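PDB 6KD0: vibralactone Cyclase from Boreostereum vibrans, which catalyses the cyclization that forms the fused bicyclic beta-lactone of vibralactone, using an alpha/beta-hydrolase scaffold. Local coordinates for residues Tyr150-Lys154 with Ala190-Phe196; Pro167-Ile173 with Phe196-Leu201; Val101-Ala107 with Tyr134-Pro138; Asn181-Ile185 with Pro257-Pro261. One frame throughout, in Å; residues are numbered along the deposited sequence.

Interaction 1 of 4, residues Tyr150-Lys154 with Ala190-Phe196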
loop_
_atom_site.group_PDB
_atom_site.type_symbol
_atom_site.label_atom_id
_atom_site.label_comp_id
_atom_site.label_asym_id
_atom_site.label_seq_id
_atom_site.Cartn_x
_atom_site.Cartn_y
_atom_site.Cartn_z
ATOM N N TYR A 150 -9.369 -6.686 6.469
ATOM C CA TYR A 150 -9.087 -7.858 7.290
ATOM C C TYR A 150 -9.977 -9.030 6.906
ATOM O O TYR A 150 -9.518 -10.176 6.849
ATOM C CB TYR A 150 -9.273 -7.515 8.763
ATOM C CG TYR A 150 -8.666 -8.538 9.687
ATOM C CD1 TYR A 150 -7.288 -8.711 9.744
ATOM C CD2 TYR A 150 -9.459 -9.304 10.521
ATOM C CE1 TYR A 150 -6.730 -9.634 10.602
ATOM C CE2 TYR A 150 -8.899 -10.234 11.383
ATOM C CZ TYR A 150 -7.549 -10.391 11.414
ATOM O OH TYR A 150 -6.999 -11.305 12.287
ATOM N N ALA A 151 -11.268 -8.776 6.688
ATOM C CA ALA A 151 -12.157 -9.846 6.241
ATOM C C ALA A 151 -11.664 -10.462 4.930
ATOM O O ALA A 151 -11.706 -11.686 4.748
ATOM C CB ALA A 151 -13.573 -9.307 6.089
ATOM N N GLY A 152 -11.190 -9.620 4.014
ATOM C CA GLY A 152 -10.641 -10.117 2.769
ATOM C C GLY A 152 -9.400 -10.951 2.985
ATOM O O GLY A 152 -9.183 -11.946 2.287
ATOM N N LEU A 153 -8.564 -10.553 3.959
ATOM C CA LEU A 153 -7.344 -11.304 4.263
ATOM C C LEU A 153 -7.697 -12.682 4.808
ATOM O O LEU A 153 -7.089 -13.690 4.422
ATOM C CB LEU A 153 -6.490 -10.527 5.268
ATOM C CG LEU A 153 -5.108 -11.101 5.613
ATOM C CD1 LEU A 153 -4.213 -11.100 4.375
ATOM C CD2 LEU A 153 -4.436 -10.340 6.764
ATOM N N LYS A 154 -8.722 -12.734 5.667
ATOM C CA LYS A 154 -9.178 -14.013 6.196
ATOM C C LYS A 154 -9.746 -14.882 5.088
ATOM O O LYS A 154 -9.457 -16.087 5.021
ATOM C CB LYS A 154 -10.222 -13.799 7.292
ATOM C CG LYS A 154 -9.669 -13.297 8.616
ATOM C CD LYS A 154 -10.793 -13.163 9.657
ATOM C CE LYS A 154 -11.278 -14.529 10.123
ATOM N NZ LYS A 154 -12.424 -14.435 11.086
ATOM N N ALA A 190 -3.606 -9.716 12.572
ATOM C CA ALA A 190 -3.377 -11.100 12.178
ATOM C C ALA A 190 -2.357 -11.760 13.091
ATOM O O ALA A 190 -2.478 -12.954 13.407
ATOM C CB ALA A 190 -2.916 -11.159 10.718
ATOM N N ARG A 191 -1.337 -10.999 13.515
ATOM C CA ARG A 191 -0.377 -11.534 14.466
ATOM C C ARG A 191 -1.094 -12.032 15.704
ATOM O O ARG A 191 -0.804 -13.125 16.204
ATOM C CB ARG A 191 0.648 -10.465 14.844
ATOM C CG ARG A 191 1.605 -10.912 15.938
ATOM C CD ARG A 191 2.300 -9.715 16.555
ATOM N NE ARG A 191 1.320 -8.815 17.160
ATOM C CZ ARG A 191 1.561 -7.555 17.504
ATOM N NH1 ARG A 191 2.765 -7.029 17.322
ATOM N NH2 ARG A 191 0.596 -6.822 18.045
ATOM N N ASP A 192 -2.076 -11.271 16.176
ATOM C CA ASP A 192 -2.720 -11.657 17.430
ATOM C C ASP A 192 -3.889 -12.631 17.273
ATOM O O ASP A 192 -4.380 -13.160 18.276
ATOM C CB ASP A 192 -3.169 -10.398 18.153
ATOM C CG ASP A 192 -1.998 -9.511 18.503
ATOM O OD1 ASP A 192 -0.882 -10.073 18.694
ATOM O OD2 ASP A 192 -2.175 -8.271 18.547
ATOM N N ASP A 193 -4.310 -12.932 16.057
ATOM C CA ASP A 193 -5.544 -13.682 15.849
ATOM C C ASP A 193 -5.221 -15.159 15.636
ATOM O O ASP A 193 -4.538 -15.496 14.656
ATOM C CB ASP A 193 -6.285 -13.116 14.649
ATOM C CG ASP A 193 -7.683 -13.696 14.466
ATOM O OD1 ASP A 193 -8.020 -14.736 15.067
ATOM O OD2 ASP A 193 -8.462 -13.092 13.697
ATOM N N PRO A 194 -5.695 -16.069 16.498
ATOM C CA PRO A 194 -5.389 -17.491 16.288
ATOM C C PRO A 194 -5.917 -18.034 14.970
ATOM O O PRO A 194 -5.432 -19.081 14.523
ATOM C CB PRO A 194 -6.035 -18.192 17.496
ATOM C CG PRO A 194 -6.931 -17.227 18.118
ATOM C CD PRO A 194 -6.513 -15.839 17.703
ATOM N N PHE A 195 -6.851 -17.335 14.309
ATOM C CA PHE A 195 -7.306 -17.750 12.979
ATOM C C PHE A 195 -6.141 -17.967 12.021
ATOM O O PHE A 195 -6.208 -18.826 11.136
ATOM C CB PHE A 195 -8.247 -16.704 12.383
ATOM C CG PHE A 195 -8.675 -17.012 10.974
ATOM C CD1 PHE A 195 -9.763 -17.836 10.737
ATOM C CD2 PHE A 195 -7.980 -16.489 9.886
ATOM C CE1 PHE A 195 -10.163 -18.127 9.442
ATOM C CE2 PHE A 195 -8.369 -16.775 8.594
ATOM C CZ PHE A 195 -9.469 -17.596 8.368
ATOM N N PHE A 196 -5.086 -17.174 12.163
ATOM C CA PHE A 196 -3.958 -17.187 11.240
ATOM C C PHE A 196 -2.820 -18.077 11.713
ATOM O O PHE A 196 -1.774 -18.103 11.056
ATOM C CB PHE A 196 -3.429 -15.758 11.029
ATOM C CG PHE A 196 -4.301 -14.916 10.125
ATOM C CD1 PHE A 196 -4.225 -15.050 8.752
ATOM C CD2 PHE A 196 -5.213 -14.023 10.658
ATOM C CE1 PHE A 196 -5.033 -14.293 7.927
ATOM C CE2 PHE A 196 -6.024 -13.260 9.842
ATOM C CZ PHE A 196 -5.940 -13.394 8.477
HETATM O O HOH W 1 -11.004 -13.007 13.351
#
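Asp193 OD2 is gripped from two directions: the phenol of Tyr150 donates to it, OH to OD2 2.7 Å, and a water that donates to OD2 also accepts from Lys154 NZ. The bond ties helix 144-158 to the turn that follows helix 178-192, two neighbouring helices of the alpha/beta-hydrolase fold. The phenol meets the anti lone pair of OD2, with ring and carboxylate 24° from coplanar. The other oxygen, OD1, accepts from Phe195 N at 2.9 Å, closing an Asx turn, so both oxygens are used and the carboxylate's rotation is fixed. Tyr150 turns its ring away from the backbone N (chi1 -165°), which carries OH to the rim of Phe196, 3.3 Å from CE2 and near the plane of that ring. A phenylalanine at Tyr150 would keep the ring but lose the hydroxyl, and would probably leave Asp193 OD2 without its direct partner from helix 144-158. Phe196 is sandwiched, Ala190 CB over one face and Phe195 CD2 over the other; Leu153 adds CG at 3.8 Å from Phe196 CZ. Lysine suits the partly exposed flank because its long chain is greasy below and charged at the end. Bent at chi3 (72°), Lys154 sets NZ over the face of Phe195 in a cation-pi contact and CE 3.6 Å from the centroid of that ring.

Interaction 2 of 4, residues Pro167-Ile173 with Phe196-Leu201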
loop_
_atom_site.group_PDB
_atom_site.type_symbol
_atom_site.label_atom_id
_atom_site.label_comp_id
_atom_site.label_asym_id
_atom_site.label_seq_id
_atom_site.Cartn_x
_atom_site.Cartn_y
_atom_site.Cartn_z
ATOM N N PRO A 167 -1.009 -20.348 1.060
ATOM C CA PRO A 167 -0.243 -19.395 1.873
ATOM C C PRO A 167 0.925 -20.029 2.596
ATOM O O PRO A 167 1.836 -19.306 3.020
ATOM C CB PRO A 167 -1.288 -18.839 2.851
ATOM C CG PRO A 167 -2.384 -19.832 2.879
ATOM C CD PRO A 167 -2.391 -20.513 1.530
ATOM N N LYS A 168 0.939 -21.358 2.750
ATOM C CA LYS A 168 2.122 -22.026 3.277
ATOM C C LYS A 168 3.312 -21.881 2.346
ATOM O O LYS A 168 4.450 -22.021 2.800
ATOM C CB LYS A 168 1.850 -23.513 3.511
ATOM C CG LYS A 168 0.674 -23.812 4.425
ATOM C CD LYS A 168 1.030 -23.672 5.888
ATOM C CE LYS A 168 1.815 -24.875 6.385
ATOM N NZ LYS A 168 3.058 -24.475 7.107
ATOM N N LYS A 169 3.074 -21.605 1.064
ATOM C CA LYS A 169 4.161 -21.341 0.133
ATOM C C LYS A 169 4.649 -19.900 0.200
ATOM O O LYS A 169 5.619 -19.554 -0.481
ATOM C CB LYS A 169 3.710 -21.683 -1.288
ATOM C CG LYS A 169 3.261 -23.136 -1.409
ATOM C CD LYS A 169 3.221 -23.600 -2.852
ATOM C CE LYS A 169 3.053 -25.118 -2.935
ATOM N NZ LYS A 169 3.092 -25.577 -4.368
ATOM N N GLY A 170 4.035 -19.076 1.038
ATOM C CA GLY A 170 4.356 -17.669 1.096
ATOM C C GLY A 170 3.060 -16.906 1.170
ATOM O O GLY A 170 2.109 -17.236 0.457
ATOM N N PHE A 171 3.014 -15.889 2.028
ATOM C CA PHE A 171 1.787 -15.144 2.287
ATOM C C PHE A 171 2.229 -13.718 2.622
ATOM O O PHE A 171 2.556 -13.412 3.767
ATOM C CB PHE A 171 0.984 -15.801 3.407
ATOM C CG PHE A 171 -0.397 -15.237 3.596
ATOM C CD1 PHE A 171 -0.962 -14.388 2.662
ATOM C CD2 PHE A 171 -1.137 -15.572 4.726
ATOM C CE1 PHE A 171 -2.239 -13.876 2.866
ATOM C CE2 PHE A 171 -2.401 -15.067 4.929
ATOM C CZ PHE A 171 -2.954 -14.219 3.997
ATOM N N VAL A 172 2.264 -12.867 1.598
ATOM C CA VAL A 172 2.792 -11.511 1.705
ATOM C C VAL A 172 1.637 -10.524 1.611
ATOM O O VAL A 172 0.832 -10.587 0.673
ATOM C CB VAL A 172 3.841 -11.234 0.608
ATOM C CG1 VAL A 172 4.245 -9.757 0.617
ATOM C CG2 VAL A 172 5.057 -12.122 0.819
ATOM N N ILE A 173 1.563 -9.594 2.558
ATOM C CA ILE A 173 0.584 -8.514 2.457
ATOM C C ILE A 173 1.309 -7.254 2.023
ATOM O O ILE A 173 2.433 -6.970 2.461
ATOM C CB ILE A 173 -0.185 -8.300 3.774
ATOM C CG1 ILE A 173 -1.319 -7.298 3.555
ATOM C CG2 ILE A 173 0.758 -7.823 4.892
ATOM C CD1 ILE A 173 -2.307 -7.279 4.666
ATOM N N PHE A 196 -5.086 -17.174 12.163
ATOM C CA PHE A 196 -3.958 -17.187 11.240
ATOM C C PHE A 196 -2.820 -18.077 11.713
ATOM O O PHE A 196 -1.774 -18.103 11.056
ATOM C CB PHE A 196 -3.429 -15.758 11.029
ATOM C CG PHE A 196 -4.301 -14.916 10.125
ATOM C CD1 PHE A 196 -4.225 -15.050 8.752
ATOM C CD2 PHE A 196 -5.213 -14.023 10.658
ATOM C CE1 PHE A 196 -5.033 -14.293 7.927
ATOM C CE2 PHE A 196 -6.024 -13.260 9.842
ATOM C CZ PHE A 196 -5.940 -13.394 8.477
ATOM N N ALA A 197 -2.998 -18.793 12.835
ATOM C CA ALA A 197 -1.907 -19.568 13.425
ATOM C C ALA A 197 -1.263 -20.501 12.405
ATOM O O ALA A 197 -0.035 -20.612 12.338
ATOM C CB ALA A 197 -2.412 -20.370 14.625
ATOM N N ASN A 198 -2.081 -21.176 11.599
ATOM C CA ASN A 198 -1.577 -22.150 10.639
ATOM C C ASN A 198 -1.217 -21.554 9.284
ATOM O O ASN A 198 -0.553 -22.226 8.496
ATOM C CB ASN A 198 -2.608 -23.256 10.415
ATOM C CG ASN A 198 -2.851 -24.066 11.664
ATOM O OD1 ASN A 198 -2.030 -24.057 12.594
ATOM N ND2 ASN A 198 -3.993 -24.751 11.713
ATOM N N THR A 199 -1.687 -20.347 8.974
ATOM C CA THR A 199 -1.366 -19.659 7.721
ATOM C C THR A 199 -0.938 -18.227 8.033
ATOM O O THR A 199 -1.600 -17.267 7.632
ATOM C CB THR A 199 -2.558 -19.685 6.759
ATOM O OG1 THR A 199 -3.648 -18.930 7.319
ATOM C CG2 THR A 199 -3.017 -21.124 6.495
ATOM N N PRO A 200 0.163 -18.049 8.763
ATOM C CA PRO A 200 0.577 -16.701 9.145
ATOM C C PRO A 200 1.098 -15.929 7.948
ATOM O O PRO A 200 1.573 -16.498 6.959
ATOM C CB PRO A 200 1.700 -16.942 10.161
ATOM C CG PRO A 200 2.316 -18.223 9.685
ATOM C CD PRO A 200 1.128 -19.061 9.231
ATOM N N LEU A 201 1.025 -14.605 8.064
ATOM C CA LEU A 201 1.714 -13.752 7.107
ATOM C C LEU A 201 3.205 -14.049 7.166
ATOM O O LEU A 201 3.762 -14.241 8.249
ATOM C CB LEU A 201 1.456 -12.280 7.427
ATOM C CG LEU A 201 0.049 -11.776 7.108
ATOM C CD1 LEU A 201 -0.130 -10.342 7.627
ATOM C CD2 LEU A 201 -0.201 -11.811 5.602
HETATM O O HOH W 2 1.619 -19.037 5.788
#
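Leu201 and Phe171 meet methyl to ring face: CD2 of Leu201 stands directly over the middle of the Phe171 ring, 3.7 Å from its centroid and on the ring normal, a CH-pi contact with all six ring carbons about equally near. The leucine divides its work between its two branches, for CD1 goes instead to Ile173 CG2 at 3.8 Å. A branched aliphatic tip is thus well matched to two neighbours on one strand, Phe171 and Ile173, which both point toward the loop. Around its rim the Phe171 ring meets different chemistry. Thr199 O lies near the ring plane, 3.4 Å from CD2, and CE2 comes to 4.1 Å from CE1 of Phe196, each carbon near the plane of the other's ring. CG stands opposite the backbone N (chi1 -171°), which brings the ring to the loop, Leu201 CD2 over a face and Thr199 O at the edge. Farther along, Pro167 CG packs 3.9 Å from Thr199 CB, and the curled chain of Lys168 lays CD against Asn198 O. These contacts fasten the start of strand 171-176 to the loop leading into strand 203-207, its parallel neighbour in the alpha/beta-hydrolase sheet; Phe171 and Thr202 carry on the pairing there, while Leu153 of helix 144-158 also packs on Phe171. Between Pro167 O and Pro200 O a water donates to both, 2.8 Å to each carbonyl. The chemistry implies a join held by apolar fit and aromatic hydrogens near carbonyl oxygens, with the polar link made indirectly, through a water.

Interaction 3 of 4, residues Val101-Ala107 with Tyr134-Pro138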
loop_
_atom_site.group_PDB
_atom_site.type_symbol
_atom_site.label_atom_id
_atom_site.label_comp_id
_atom_site.label_asym_id
_atom_site.label_seq_id
_atom_site.Cartn_x
_atom_site.Cartn_y
_atom_site.Cartn_z
ATOM N N VAL A 101 -3.382 -4.201 -1.132
ATOM C CA VAL A 101 -4.339 -3.193 -0.671
ATOM C C VAL A 101 -4.054 -1.871 -1.377
ATOM O O VAL A 101 -3.030 -1.210 -1.118
ATOM C CB VAL A 101 -4.293 -3.011 0.848
ATOM C CG1 VAL A 101 -5.539 -2.235 1.316
ATOM C CG2 VAL A 101 -4.187 -4.361 1.522
ATOM N N HIS A 102 -5.020 -1.433 -2.192
ATOM C CA HIS A 102 -4.847 -0.266 -3.051
ATOM C C HIS A 102 -4.869 1.048 -2.263
ATOM O O HIS A 102 -5.315 1.124 -1.111
ATOM C CB HIS A 102 -5.941 -0.253 -4.137
ATOM C CG HIS A 102 -7.294 0.123 -3.620
ATOM N ND1 HIS A 102 -7.632 1.419 -3.294
ATOM C CD2 HIS A 102 -8.399 -0.625 -3.383
ATOM C CE1 HIS A 102 -8.879 1.450 -2.851
ATOM N NE2 HIS A 102 -9.368 0.222 -2.899
ATOM N N CYS A 103 -4.429 2.107 -2.937
ATOM C CA CYS A 103 -4.287 3.435 -2.364
ATOM C C CYS A 103 -5.585 4.231 -2.475
ATOM O O CYS A 103 -6.617 3.751 -2.973
ATOM C CB CYS A 103 -3.171 4.198 -3.068
ATOM S SG CYS A 103 -3.707 4.873 -4.681
ATOM N N GLY A 104 -5.510 5.483 -2.024
ATOM C CA GLY A 104 -6.560 6.440 -2.302
ATOM C C GLY A 104 -6.980 7.306 -1.136
ATOM O O GLY A 104 -8.099 7.832 -1.159
ATOM N N GLY A 105 -6.119 7.469 -0.123
ATOM C CA GLY A 105 -6.461 8.341 0.999
ATOM C C GLY A 105 -7.644 7.865 1.823
ATOM O O GLY A 105 -8.226 8.664 2.573
ATOM N N TRP A 106 -8.005 6.575 1.703
ATOM C CA TRP A 106 -9.170 5.905 2.302
ATOM C C TRP A 106 -10.490 6.269 1.629
ATOM O O TRP A 106 -11.513 5.625 1.899
ATOM C CB TRP A 106 -9.303 6.173 3.802
ATOM C CG TRP A 106 -8.104 5.815 4.609
ATOM C CD1 TRP A 106 -7.562 4.554 4.784
ATOM C CD2 TRP A 106 -7.301 6.712 5.386
ATOM N NE1 TRP A 106 -6.450 4.632 5.607
ATOM C CE2 TRP A 106 -6.279 5.940 5.999
ATOM C CE3 TRP A 106 -7.340 8.095 5.623
ATOM C CZ2 TRP A 106 -5.305 6.509 6.822
ATOM C CZ3 TRP A 106 -6.371 8.658 6.445
ATOM C CH2 TRP A 106 -5.364 7.862 7.032
ATOM N N ALA A 107 -10.473 7.272 0.740
ATOM C CA ALA A 107 -11.674 7.854 0.160
ATOM C C ALA A 107 -11.830 7.577 -1.329
ATOM O O ALA A 107 -12.881 7.895 -1.891
ATOM C CB ALA A 107 -11.690 9.377 0.392
ATOM N N TYR A 134 -12.286 -2.485 -0.622
ATOM C CA TYR A 134 -12.685 -2.109 0.727
ATOM C C TYR A 134 -13.512 -0.827 0.697
ATOM O O TYR A 134 -13.372 0.017 -0.195
ATOM C CB TYR A 134 -11.451 -1.959 1.631
ATOM C CG TYR A 134 -10.430 -0.903 1.228
ATOM C CD1 TYR A 134 -10.602 0.441 1.566
ATOM C CD2 TYR A 134 -9.267 -1.267 0.542
ATOM C CE1 TYR A 134 -9.648 1.411 1.201
ATOM C CE2 TYR A 134 -8.300 -0.318 0.188
ATOM C CZ TYR A 134 -8.501 1.018 0.521
ATOM O OH TYR A 134 -7.561 1.948 0.165
ATOM N N ARG A 135 -14.395 -0.675 1.683
ATOM C CA ARG A 135 -15.303 0.467 1.668
ATOM C C ARG A 135 -14.549 1.781 1.875
ATOM O O ARG A 135 -13.572 1.849 2.631
ATOM C CB ARG A 135 -16.399 0.280 2.719
ATOM C CG ARG A 135 -17.613 -0.437 2.143
ATOM C CD ARG A 135 -18.635 -0.766 3.222
ATOM N NE ARG A 135 -18.191 -1.876 4.058
ATOM C CZ ARG A 135 -18.892 -2.395 5.063
ATOM N NH1 ARG A 135 -20.094 -1.907 5.379
ATOM N NH2 ARG A 135 -18.394 -3.407 5.761
ATOM N N LEU A 136 -15.003 2.827 1.185
ATOM C CA LEU A 136 -14.343 4.125 1.166
ATOM C C LEU A 136 -14.959 5.098 2.157
ATOM O O LEU A 136 -16.155 5.040 2.460
ATOM C CB LEU A 136 -14.422 4.754 -0.228
ATOM C CG LEU A 136 -13.801 3.890 -1.334
ATOM C CD1 LEU A 136 -13.962 4.574 -2.683
ATOM C CD2 LEU A 136 -12.346 3.615 -1.016
ATOM N N THR A 137 -14.117 6.019 2.637
ATOM C CA THR A 137 -14.573 7.195 3.352
ATOM C C THR A 137 -15.022 8.255 2.347
ATOM O O THR A 137 -14.667 8.194 1.172
ATOM C CB THR A 137 -13.445 7.752 4.229
ATOM O OG1 THR A 137 -12.365 8.176 3.382
ATOM C CG2 THR A 137 -12.947 6.689 5.219
ATOM N N PRO A 138 -15.808 9.255 2.782
ATOM C CA PRO A 138 -16.419 9.427 4.101
ATOM C C PRO A 138 -17.708 8.648 4.287
ATOM O O PRO A 138 -18.229 8.646 5.396
ATOM C CB PRO A 138 -16.699 10.927 4.156
ATOM C CG PRO A 138 -16.995 11.302 2.730
ATOM C CD PRO A 138 -16.089 10.398 1.889
HETATM O O HOH W 3 -12.160 0.037 -2.529
HETATM O O HOH W 4 -8.443 4.570 -0.456
HETATM O O HOH W 5 -10.268 9.648 4.008
HETATM O O HOH W 6 -11.411 3.364 3.498
#
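The two loops, which follow the parallel strands 97-101 and 128-132, draw together from Val101 and Tyr134, CA atoms 8.5 Å apart, to Ala107 and Thr137 at 4.4 Å, where Thr137 N donates to Trp106 O with a nearly straight N-H (168°). The rings of His102 and Tyr134 form an offset stack, planes 9° apart and centroids 4.3 Å apart, with NE2 over the tyrosine near CE2. Tyr134 OH donates to His102 O (2.7 Å) from above the carbonyl plane and joins the two loops; within its own loop His102 ND1 donates to Cys103 O (2.6 Å), which fixes the imidazole's turn. Val101 CG1 packs 3.5 Å from Tyr134 CE2. Beyond, Leu136 CD1 lies on Ala107 O, and the indole of Trp106 turns off to Asn181, to which its NE1 donates. The run His102-Cys103-Gly104-Gly105-Trp106 resembles the HGGG(W) loop of hormone-sensitive-lipase-like hydrolases, whose glycines usually line the oxyanion hole; Gly104 has phi 137°, which a side chain would hardly tolerate. Trp106 O also accepts from a water, and Leu136 CA lies 3.3 Å away. With its polar atoms shared among backbone and waters, this largely buried contact probably helps to hold the loop's shape beside the presumed nucleophile elbow.

Interaction 4 of 4, residues Asn181-Ile185 with Pro257-Pro261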
loop_
_atom_site.group_PDB
_atom_site.type_symbol
_atom_site.label_atom_id
_atom_site.label_comp_id
_atom_site.label_asym_id
_atom_site.label_seq_id
_atom_site.Cartn_x
_atom_site.Cartn_y
_atom_site.Cartn_z
ATOM N N ASN A 181 -1.401 1.691 5.005
ATOM C CA ASN A 181 -1.878 1.942 6.364
ATOM C C ASN A 181 -2.851 0.851 6.814
ATOM O O ASN A 181 -2.720 0.279 7.914
ATOM C CB ASN A 181 -2.505 3.341 6.378
ATOM C CG ASN A 181 -3.394 3.593 7.579
ATOM O OD1 ASN A 181 -4.567 3.231 7.577
ATOM N ND2 ASN A 181 -2.849 4.243 8.596
ATOM N N LEU A 182 -3.842 0.538 5.969
ATOM C CA LEU A 182 -4.794 -0.507 6.338
ATOM C C LEU A 182 -4.102 -1.857 6.471
ATOM O O LEU A 182 -4.465 -2.664 7.333
ATOM C CB LEU A 182 -5.931 -0.584 5.312
ATOM C CG LEU A 182 -6.787 0.688 5.161
ATOM C CD1 LEU A 182 -7.923 0.474 4.169
ATOM C CD2 LEU A 182 -7.326 1.186 6.511
ATOM N N SER A 183 -3.081 -2.115 5.646
ATOM C CA SER A 183 -2.386 -3.391 5.773
ATOM C C SER A 183 -1.530 -3.443 7.034
ATOM O O SER A 183 -1.337 -4.524 7.592
ATOM C CB SER A 183 -1.541 -3.675 4.523
ATOM O OG SER A 183 -0.387 -2.877 4.544
ATOM N N LEU A 184 -1.007 -2.295 7.493
ATOM C CA LEU A 184 -0.268 -2.262 8.758
ATOM C C LEU A 184 -1.180 -2.655 9.907
ATOM O O LEU A 184 -0.810 -3.471 10.784
ATOM C CB LEU A 184 0.315 -0.860 8.997
ATOM C CG LEU A 184 1.429 -0.379 8.049
ATOM C CD1 LEU A 184 1.895 1.029 8.407
ATOM C CD2 LEU A 184 2.609 -1.362 8.028
ATOM N N ILE A 185 -2.400 -2.099 9.893
ATOM C CA ILE A 185 -3.403 -2.507 10.870
ATOM C C ILE A 185 -3.657 -4.010 10.773
ATOM O O ILE A 185 -3.604 -4.734 11.779
ATOM C CB ILE A 185 -4.696 -1.688 10.692
ATOM C CG1 ILE A 185 -4.398 -0.214 10.961
ATOM C CG2 ILE A 185 -5.780 -2.229 11.620
ATOM C CD1 ILE A 185 -5.410 0.752 10.433
ATOM N N PRO A 257 -5.354 2.125 17.753
ATOM C CA PRO A 257 -4.534 1.504 16.699
ATOM C C PRO A 257 -5.321 1.113 15.457
ATOM O O PRO A 257 -4.712 0.980 14.386
ATOM C CB PRO A 257 -3.937 0.266 17.389
ATOM C CG PRO A 257 -4.037 0.526 18.855
ATOM C CD PRO A 257 -5.251 1.415 19.042
ATOM N N SER A 258 -6.642 0.913 15.565
ATOM C CA SER A 258 -7.449 0.611 14.385
ATOM C C SER A 258 -7.487 1.768 13.396
ATOM O O SER A 258 -7.933 1.573 12.259
ATOM C CB SER A 258 -8.876 0.207 14.766
ATOM O OG SER A 258 -9.673 1.316 15.182
ATOM N N PHE A 259 -7.042 2.962 13.799
ATOM C CA PHE A 259 -6.803 4.052 12.859
ATOM C C PHE A 259 -5.327 4.392 12.705
ATOM O O PHE A 259 -4.853 4.591 11.580
ATOM C CB PHE A 259 -7.576 5.319 13.267
ATOM C CG PHE A 259 -7.418 6.442 12.276
ATOM C CD1 PHE A 259 -8.193 6.482 11.130
ATOM C CD2 PHE A 259 -6.456 7.425 12.462
ATOM C CE1 PHE A 259 -8.031 7.502 10.196
ATOM C CE2 PHE A 259 -6.281 8.435 11.528
ATOM C CZ PHE A 259 -7.072 8.475 10.397
ATOM N N SER A 260 -4.584 4.454 13.812
ATOM C CA SER A 260 -3.190 4.884 13.860
ATOM C C SER A 260 -2.325 3.676 14.173
ATOM O O SER A 260 -2.055 3.400 15.352
ATOM C CB SER A 260 -3.000 5.957 14.932
ATOM O OG SER A 260 -3.752 7.105 14.635
ATOM N N PRO A 261 -1.845 2.939 13.168
ATOM C CA PRO A 261 -1.099 1.702 13.458
ATOM C C PRO A 261 0.202 1.921 14.213
ATOM O O PRO A 261 0.701 0.971 14.825
ATOM C CB PRO A 261 -0.845 1.110 12.064
ATOM C CG PRO A 261 -0.982 2.284 11.118
ATOM C CD PRO A 261 -2.065 3.128 11.724
HETATM O O HOH W 7 -6.506 4.176 9.089
#
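Ile185 reaches from helix 178-192 into a bend of the loop 257-261. From CB the chain divides: CG1, anti to the carbonyl carbon (chi1 -63°), takes the branch that meets the loop, lying 3.6 Å from Pro257 O and 3.9 Å from Pro261 CB. One atom on, the tip CD1 comes to 3.2 Å from Ser258 O and 4.0 Å from Phe259 O, so a methyl sits among carbonyl oxygens turned inward by the bend. Helix 178-192 follows the presumed nucleophile elbow of the alpha/beta-hydrolase fold, and its face bearing Asn181, Leu184 and Ile185 is covered here by a loop that lies, in the chain, between helix 239-249 and strand 273-278. An alanine here would lack everything beyond CB, and the loss of CG1 and CD1 would probably open a gap beside Pro261 CB and the carbonyls of Pro257 and Ser258. Pro261, a rigid ring, also rests CB on Leu184 CB at 3.8 Å. Its CD touches the amide of Asn181, ND2 at 3.4 Å, the two side chains running at about a right angle. That amide is buried and bonded at both ends: ND2 donates to Pro210 O, while OD1 accepts from Trp106 NE1 and from a water, 2.6 Å away, that donates also to Phe259 O.

Overall arrangement
Interactions 3 and 4 are buried contacts, about 11 and 12 Å from the centre of the chain to their own centres; interactions 1 and 2 are only partly buried, about 18 Å out. Interactions 1 and 4 both use helix 178-192, at its later and its earlier turns. Phe196 belongs to interactions 1 and 2, which also meet through Leu153 CD1 and Phe171 CZ, so their apolar surfaces form one cluster. Interactions 3 and 4 join through Trp106 and Asn181. The chemistry follows place: a carboxylate, a lysine and a cation-pi contact where helix 144-158 passes the turn after helix 178-192, aliphatic and aromatic fit beside the strand, backbone and water bonds in 101-107, and methyl-to-carbonyl packing in 257-261.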